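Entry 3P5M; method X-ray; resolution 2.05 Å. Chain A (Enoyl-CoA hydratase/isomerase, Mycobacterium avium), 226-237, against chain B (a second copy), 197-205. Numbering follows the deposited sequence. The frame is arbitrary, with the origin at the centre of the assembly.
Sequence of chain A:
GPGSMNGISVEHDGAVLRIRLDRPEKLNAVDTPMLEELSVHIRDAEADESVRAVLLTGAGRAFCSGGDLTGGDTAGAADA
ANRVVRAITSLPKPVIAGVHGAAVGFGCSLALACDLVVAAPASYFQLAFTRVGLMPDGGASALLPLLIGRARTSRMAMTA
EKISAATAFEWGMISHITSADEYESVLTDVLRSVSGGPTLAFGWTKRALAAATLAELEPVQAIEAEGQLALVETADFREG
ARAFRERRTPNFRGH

Chain A, residues 226-237: EGQLALVETADF
Chain B 197-205: GPTLAFGWT

Two helices from different copies of the protein pack nearly antiparallel, residues 226-231 of chain A against 199-205 of chain B, with their axes 10.1 Å apart at closest approach and their N-to-C directions 171° apart. The register follows from three CA-CA pairs: Gly A227 with Trp B204 at 5.9 Å, Leu A231 with Ala B201 at 6.7 Å, and Asp A236 with Pro B198 at 6.3 Å. Together the stretches bury 425 Å².

Trp B204 contributes most, with 110 Å² covered. Its chi1 of -85° (m) and chi2 of 104° set the indole among Glu A226, Gly A227, Ala A230 and Leu A231, a knob in a hole. Gly A227 lies over one face: its CA is 3.4 Å from the centroid of the six-membered ring and 13° off the ring normal, a CH-pi contact. The lack of a side chain permits this approach, since an ideal CB on Gly A227 would fall 2.8 Å from Trp B204 CE3. Glu A226, extended with chi1 and chi2 both t, meets the ring edge, its CD 3.7 Å from Trp B204 CH2. Ala A230 packs obliquely, with CB 4.0 Å from Trp B204 CZ2.

Leu A231 (chi1 -67°, m; chi2 169°, t) buries 73 Å² and links the indole to the preceding turn of the chain B helix. Its CD2 lies 3.7 Å from Trp B204 CD1, 3.8 Å from Leu B200 CB and 3.5 Å from the backbone N of Ala B201, while its CD1 reaches Ala B201 CB at 4.0 Å. Leu B200, also m,t, covers 46 Å² and extends the apolar patch, its CD1 3.8 Å from Thr A234 CG2.

Beyond Leu A231, a type I turn to Thr A234 redirects chain A. Thr A234 (phi/psi -90/158, chi1 p) donates from OG1 to Leu A231 O at 2.8 Å, and the same OG1 caps the next helix by accepting from Phe A237 N at 3.1 Å. In that helix Asp A236 (chi1 -89°, m) points its CA-to-CB bond toward chain B and brings OD2 to 3.6 Å from CA of Pro B198, the N-cap residue (phi/psi -71/81).

No direct hydrogen bond crosses between the stretches. A water instead donates to Asp A236 OD2 at 2.6 Å and accepts from Leu B200 N at 3.0 Å, thereby satisfying a backbone amide in the first turn of the chain B helix. The contact is thus chiefly apolar, with a single water-mediated polar link near that helix's N terminus.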

# COMPACT_ATOMS: atom_id res chain seq x y z
N GLU A 226 35.47 -8.99 14.33
CA GLU A 226 35.98 -10.32 14.71
C GLU A 226 35.52 -11.40 13.72
O GLU A 226 36.33 -12.23 13.28
CB GLU A 226 35.59 -10.70 16.18
CG GLU A 226 36.21 -12.05 16.61
CD GLU A 226 35.62 -12.69 17.89
OE1 GLU A 226 34.76 -12.09 18.59
OE2 GLU A 226 36.03 -13.83 18.17
N GLY A 227 34.25 -11.37 13.34
CA GLY A 227 33.74 -12.35 12.35
C GLY A 227 34.33 -12.25 10.96
O GLY A 227 34.66 -13.27 10.33
N GLN A 228 34.44 -11.04 10.45
CA GLN A 228 35.07 -10.84 9.16
C GLN A 228 36.49 -11.38 9.15
O GLN A 228 36.96 -11.94 8.16
CB GLN A 228 35.05 -9.37 8.78
CG GLN A 228 34.83 -9.18 7.27
CD GLN A 228 33.44 -9.54 6.80
OE1 GLN A 228 33.03 -10.70 6.89
NE2 GLN A 228 32.71 -8.55 6.27
N LEU A 229 37.19 -11.18 10.26
CA LEU A 229 38.53 -11.72 10.38
C LEU A 229 38.50 -13.26 10.36
O LEU A 229 39.31 -13.87 9.67
CB LEU A 229 39.20 -11.17 11.63
CG LEU A 229 39.65 -9.72 11.47
CD1 LEU A 229 39.93 -9.13 12.88
CD2 LEU A 229 40.91 -9.61 10.56
N ALA A 230 37.55 -13.87 11.09
CA ALA A 230 37.34 -15.32 10.97
C ALA A 230 37.00 -15.71 9.53
O ALA A 230 37.61 -16.61 8.97
CB ALA A 230 36.27 -15.81 11.96
N LEU A 231 36.07 -14.99 8.91
CA LEU A 231 35.51 -15.45 7.64
C LEU A 231 36.47 -15.32 6.44
O LEU A 231 36.37 -16.09 5.48
CB LEU A 231 34.17 -14.74 7.36
CG LEU A 231 32.99 -15.07 8.29
CD1 LEU A 231 31.84 -14.10 8.05
CD2 LEU A 231 32.51 -16.52 8.16
N VAL A 232 37.39 -14.36 6.47
CA VAL A 232 38.36 -14.28 5.37
C VAL A 232 39.30 -15.48 5.40
O VAL A 232 40.03 -15.67 4.46
CB VAL A 232 39.19 -12.98 5.37
CG1 VAL A 232 38.30 -11.78 5.06
CG2 VAL A 232 39.91 -12.82 6.71
N GLU A 233 39.28 -16.28 6.47
CA GLU A 233 40.17 -17.42 6.59
C GLU A 233 39.51 -18.68 6.04
O GLU A 233 40.17 -19.73 5.98
CB GLU A 233 40.58 -17.70 8.05
CG GLU A 233 41.48 -16.65 8.70
CD GLU A 233 42.72 -16.32 7.88
OE1 GLU A 233 43.38 -17.24 7.36
OE2 GLU A 233 43.04 -15.12 7.75
N THR A 234 38.22 -18.58 5.68
CA THR A 234 37.44 -19.77 5.35
C THR A 234 37.54 -20.10 3.87
O THR A 234 37.80 -19.24 3.03
CB THR A 234 35.93 -19.63 5.68
OG1 THR A 234 35.37 -18.61 4.86
CG2 THR A 234 35.70 -19.30 7.17
N ALA A 235 37.26 -21.36 3.57
CA ALA A 235 37.31 -21.83 2.20
C ALA A 235 36.12 -21.25 1.42
O ALA A 235 36.17 -21.04 0.21
CB ALA A 235 37.31 -23.38 2.18
N ASP A 236 35.03 -20.99 2.13
CA ASP A 236 33.91 -20.36 1.50
C ASP A 236 34.26 -18.96 1.01
O ASP A 236 33.82 -18.59 -0.06
CB ASP A 236 32.71 -20.31 2.44
CG ASP A 236 31.85 -21.52 2.34
OD1 ASP A 236 32.16 -22.38 1.49
OD2 ASP A 236 30.87 -21.61 3.09
N PHE A 237 35.04 -18.18 1.78
CA PHE A 237 35.44 -16.84 1.31
C PHE A 237 36.32 -16.97 0.06
O PHE A 237 36.13 -16.23 -0.88
CB PHE A 237 36.17 -16.00 2.41
CG PHE A 237 36.91 -14.77 1.87
CD1 PHE A 237 36.23 -13.71 1.27
CD2 PHE A 237 38.32 -14.69 1.95
CE1 PHE A 237 36.92 -12.59 0.77
CE2 PHE A 237 39.02 -13.57 1.46
CZ PHE A 237 38.32 -12.52 0.87
N GLY B 197 24.04 -22.06 1.06
CA GLY B 197 24.76 -20.83 1.37
C GLY B 197 25.98 -20.92 2.28
O GLY B 197 26.35 -21.99 2.78
N PRO B 198 26.67 -19.79 2.45
CA PRO B 198 27.86 -19.70 3.29
C PRO B 198 27.56 -19.82 4.79
O PRO B 198 27.51 -18.83 5.50
CB PRO B 198 28.40 -18.33 2.93
CG PRO B 198 27.16 -17.54 2.58
CD PRO B 198 26.39 -18.52 1.76
N THR B 199 27.40 -21.05 5.26
CA THR B 199 26.87 -21.32 6.59
C THR B 199 27.61 -20.63 7.74
O THR B 199 26.97 -20.20 8.70
CB THR B 199 26.80 -22.83 6.82
OG1 THR B 199 26.15 -23.42 5.69
CG2 THR B 199 26.00 -23.14 8.10
N LEU B 200 28.93 -20.52 7.62
CA LEU B 200 29.73 -19.87 8.66
C LEU B 200 29.45 -18.38 8.69
O LEU B 200 29.35 -17.79 9.78
CB LEU B 200 31.23 -20.13 8.48
CG LEU B 200 31.62 -21.63 8.55
CD1 LEU B 200 33.10 -21.87 8.19
CD2 LEU B 200 31.34 -22.24 9.92
N ALA B 201 29.32 -17.79 7.50
CA ALA B 201 28.91 -16.39 7.37
C ALA B 201 27.54 -16.11 7.97
O ALA B 201 27.37 -15.08 8.61
CB ALA B 201 28.99 -15.89 5.90
N PHE B 202 26.59 -17.02 7.71
CA PHE B 202 25.25 -16.98 8.30
C PHE B 202 25.32 -17.03 9.82
O PHE B 202 24.62 -16.28 10.49
CB PHE B 202 24.36 -18.11 7.76
CG PHE B 202 23.96 -17.96 6.29
CD1 PHE B 202 24.00 -16.72 5.65
CD2 PHE B 202 23.49 -19.07 5.56
CE1 PHE B 202 23.63 -16.57 4.28
CE2 PHE B 202 23.10 -18.93 4.20
CZ PHE B 202 23.15 -17.66 3.56
N GLY B 203 26.16 -17.91 10.37
CA GLY B 203 26.30 -18.01 11.83
C GLY B 203 26.88 -16.74 12.47
O GLY B 203 26.43 -16.31 13.52
N TRP B 204 27.89 -16.16 11.84
CA TRP B 204 28.41 -14.86 12.29
C TRP B 204 27.42 -13.71 12.17
O TRP B 204 27.27 -12.92 13.13
CB TRP B 204 29.70 -14.51 11.56
CG TRP B 204 30.89 -15.11 12.21
CD1 TRP B 204 31.59 -16.20 11.77
CD2 TRP B 204 31.51 -14.69 13.43
NE1 TRP B 204 32.64 -16.46 12.63
CE2 TRP B 204 32.60 -15.57 13.66
CE3 TRP B 204 31.26 -13.67 14.35
CZ2 TRP B 204 33.45 -15.43 14.76
CZ3 TRP B 204 32.10 -13.55 15.44
CH2 TRP B 204 33.18 -14.41 15.63
N THR B 205 26.75 -13.61 11.03
CA THR B 205 25.61 -12.68 10.85
C THR B 205 24.56 -12.84 11.96
O THR B 205 24.12 -11.84 12.53
CB THR B 205 24.94 -12.91 9.50
OG1 THR B 205 25.88 -12.69 8.45
CG2 THR B 205 23.72 -11.99 9.32
O HOH W 1 30.63 -20.10 5.15